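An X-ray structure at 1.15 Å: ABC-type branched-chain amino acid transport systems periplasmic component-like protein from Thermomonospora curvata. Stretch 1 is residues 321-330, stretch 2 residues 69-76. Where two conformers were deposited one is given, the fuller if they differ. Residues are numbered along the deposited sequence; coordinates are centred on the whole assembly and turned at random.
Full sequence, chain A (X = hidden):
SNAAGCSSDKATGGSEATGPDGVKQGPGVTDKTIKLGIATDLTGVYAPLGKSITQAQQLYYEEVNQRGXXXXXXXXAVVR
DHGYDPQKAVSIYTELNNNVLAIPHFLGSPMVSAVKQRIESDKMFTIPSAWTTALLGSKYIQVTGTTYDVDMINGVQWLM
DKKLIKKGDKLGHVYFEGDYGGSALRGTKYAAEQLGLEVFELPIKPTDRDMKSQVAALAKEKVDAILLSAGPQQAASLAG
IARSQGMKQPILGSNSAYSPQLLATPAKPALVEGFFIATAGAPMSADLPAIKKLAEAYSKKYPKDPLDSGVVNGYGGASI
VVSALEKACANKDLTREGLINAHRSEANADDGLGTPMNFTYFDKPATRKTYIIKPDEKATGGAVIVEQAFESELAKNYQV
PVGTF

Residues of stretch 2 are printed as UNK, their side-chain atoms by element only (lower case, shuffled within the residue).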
# COMPACT_ATOMS: atom_id res chain seq x y z
N VAL A 321 -9.49 -4.60 10.42
CA VAL A 321 -10.45 -5.67 10.38
C VAL A 321 -10.89 -6.09 11.79
O VAL A 321 -12.06 -6.40 12.03
CB VAL A 321 -9.97 -6.87 9.53
CG1 VAL A 321 -8.93 -7.73 10.24
CG2 VAL A 321 -11.17 -7.71 9.14
N VAL A 322 -9.97 -6.10 12.75
CA VAL A 322 -10.30 -6.49 14.12
C VAL A 322 -11.25 -5.46 14.75
O VAL A 322 -12.19 -5.85 15.44
CB VAL A 322 -9.04 -6.77 14.98
CG1 VAL A 322 -9.41 -6.92 16.42
CG2 VAL A 322 -8.32 -7.99 14.45
N SER A 323 -11.00 -4.18 14.54
CA SER A 323 -11.91 -3.16 15.06
C SER A 323 -13.34 -3.42 14.54
O SER A 323 -14.32 -3.35 15.28
CB SER A 323 -11.46 -1.75 14.64
OG SER A 323 -10.32 -1.35 15.38
N ALA A 324 -13.46 -3.72 13.24
CA ALA A 324 -14.76 -3.99 12.63
C ALA A 324 -15.36 -5.27 13.17
O ALA A 324 -16.54 -5.32 13.49
CB ALA A 324 -14.66 -4.04 11.11
N LEU A 325 -14.53 -6.30 13.37
CA LEU A 325 -15.04 -7.55 13.90
C LEU A 325 -15.58 -7.39 15.32
O LEU A 325 -16.60 -7.94 15.67
CB LEU A 325 -13.95 -8.64 13.90
CG LEU A 325 -13.53 -9.22 12.54
CD1 LEU A 325 -12.21 -9.96 12.66
CD2 LEU A 325 -14.62 -10.14 12.02
N GLU A 326 -14.88 -6.60 16.12
CA GLU A 326 -15.32 -6.36 17.50
C GLU A 326 -16.65 -5.61 17.54
O GLU A 326 -17.53 -5.96 18.37
CB GLU A 326 -14.25 -5.60 18.26
CG GLU A 326 -13.03 -6.44 18.58
CD GLU A 326 -11.91 -5.63 19.22
OE1 GLU A 326 -11.91 -4.39 19.08
OE2 GLU A 326 -11.04 -6.24 19.87
N LYS A 327 -16.84 -4.62 16.68
CA LYS A 327 -18.11 -3.89 16.64
C LYS A 327 -19.22 -4.80 16.12
O LYS A 327 -20.36 -4.81 16.63
CB LYS A 327 -17.98 -2.64 15.77
CG LYS A 327 -17.27 -1.42 16.35
CD LYS A 327 -17.24 -0.30 15.30
CE LYS A 327 -16.27 0.81 15.60
NZ LYS A 327 -14.90 0.45 15.15
N ALA A 328 -18.93 -5.59 15.09
CA ALA A 328 -19.92 -6.52 14.57
C ALA A 328 -20.34 -7.56 15.59
O ALA A 328 -21.50 -7.91 15.72
CB ALA A 328 -19.40 -7.15 13.30
N CYS A 329 -19.36 -8.09 16.34
CA CYS A 329 -19.59 -9.00 17.47
C CYS A 329 -20.56 -8.41 18.46
O CYS A 329 -21.49 -9.09 18.93
CB CYS A 329 -18.22 -9.26 18.22
SG CYS A 329 -18.30 -9.83 19.91
N ALA A 330 -20.31 -7.17 18.83
CA ALA A 330 -21.14 -6.51 19.83
C ALA A 330 -22.56 -6.36 19.32
O ALA A 330 -23.48 -6.35 20.10
CB ALA A 330 -20.56 -5.16 20.19
N UNK A 69 -9.41 -13.87 21.49
CA UNK A 69 -10.04 -13.75 20.19
C UNK A 69 -11.07 -12.64 20.16
O UNK A 69 -10.96 -11.67 20.86
N UNK A 70 -12.03 -12.76 19.26
CA UNK A 70 -13.15 -11.81 19.05
C UNK A 70 -14.45 -12.56 19.27
O UNK A 70 -14.66 -13.60 18.65
c UNK A 70 -14.38 -10.26 17.51
c UNK A 70 -11.89 -10.43 17.39
c UNK A 70 -13.19 -11.18 17.64
N UNK A 71 -15.29 -12.08 20.18
CA UNK A 71 -16.59 -12.75 20.36
C UNK A 71 -16.30 -14.22 20.80
O UNK A 71 -17.04 -15.12 20.44
s UNK A 71 -19.01 -11.65 19.37
c UNK A 71 -17.47 -12.57 19.05
N UNK A 72 -15.20 -14.46 21.53
CA UNK A 72 -14.78 -15.79 21.93
C UNK A 72 -14.31 -16.73 20.83
O UNK A 72 -14.16 -17.97 21.03
N UNK A 73 -14.04 -16.16 19.66
CA UNK A 73 -13.64 -16.90 18.51
C UNK A 73 -12.20 -16.55 18.13
O UNK A 73 -11.77 -15.40 18.17
c UNK A 73 -14.57 -16.59 17.34
c UNK A 73 -16.96 -16.57 16.54
n UNK A 73 -18.93 -15.78 18.43
n UNK A 73 -20.39 -17.26 17.54
c UNK A 73 -15.99 -17.13 17.57
n UNK A 73 -18.30 -17.09 16.66
c UNK A 73 -19.19 -16.72 17.57
N UNK A 74 -11.46 -17.59 17.77
CA UNK A 74 -10.07 -17.44 17.34
C UNK A 74 -10.01 -17.01 15.88
O UNK A 74 -10.70 -17.56 15.07
c UNK A 74 -9.40 -19.32 18.87
c UNK A 74 -9.28 -18.76 17.51
o UNK A 74 -9.76 -19.76 16.60
N UNK A 75 -9.12 -16.08 15.60
CA UNK A 75 -8.91 -15.64 14.21
C UNK A 75 -7.89 -16.56 13.55
O UNK A 75 -6.80 -16.78 14.11
c UNK A 75 -9.52 -13.25 14.72
c UNK A 75 -8.04 -13.79 12.75
c UNK A 75 -9.11 -11.81 14.84
c UNK A 75 -8.43 -14.18 14.18
N UNK A 76 -8.24 -17.12 12.40
CA UNK A 76 -7.38 -17.97 11.58
C UNK A 76 -7.25 -17.32 10.21
O UNK A 76 -8.24 -17.22 9.48
c UNK A 76 -8.03 -19.35 11.36
o UNK A 76 -8.83 -22.09 10.96
c UNK A 76 -8.16 -21.55 10.06
c UNK A 76 -7.33 -20.31 10.39
o UNK A 76 -8.13 -22.00 8.89

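Position 69 has no side-chain atoms. Its phi is 69°, a value that by itself favours glycine, and an ideal CB here would lie 2.0 Å from the backbone O of position 73. The residue is Gly69.

Position 70 carries three carbons, one bearing the other two. The three atoms make a fork with no further atoms. The side chain points toward the helix, and one branch carbon lies 3.7 Å from Leu325 O and 4.0 Å from Cys329 CB. The residue is Val70, with chi1 at t. The carbon in question is CG1, which also comes within 3.9 Å of Glu326 N. The other branch, CG2, is 4.4 Å from Val322 CG1.

Position 71 has one carbon and then one sulfur. The sulfur sits 2.0 Å from Cys329 SG, which is a covalent distance. Only a half-cystine fits, so this is Cys71. Its chi1 of -118° lies between wells.

Position 72 has no side-chain atoms and touches nothing on stretch 1. Its phi is also positive, at 68°. It is Gly72.

Position 73 has three carbons, a nitrogen, then a carbon carrying two more nitrogens. That is a guanidinium group on an aliphatic chain, so the residue is Arg73. It makes no contact with stretch 1. Its NH1 gives a weak hydrogen bond to Cys71 O at 2.8 Å. The backbone of Val70 and Arg73 closes a type I' turn, with Arg73 N bonded to Val70 O at 2.8 Å and Val70 N to Arg73 O at 2.9 Å.

Position 74 has one carbon carrying an oxygen and a carbon. It is Thr74, exposed and out of reach of the helix.

Position 75 has four carbons, forked at the first, with one arm two carbons long. The end of the long arm is 3.9 Å from Val322 CG2. The residue is Ile75, and that atom, CD1, is also 4.2 Å from Leu325 CD1.

Position 76 has three carbons, the third carrying two oxygens. It is Glu76, exposed and clear of stretch 1.

The contact combines a covalent link with apolar packing. The disulfide between Cys71 and Cys329 has a chi3 of 87°, close to the relaxed value, and ties the turn to the helix across a long sequence gap. Val70 packs against Val322, Leu325 and Cys329, which recur along the helix at three- and four-residue steps. Ile75 adds to the packing at Val322 and Leu325. No hydrogen bond crosses between the stretches.

Stretch 2 (69-76) GVCGRTIE
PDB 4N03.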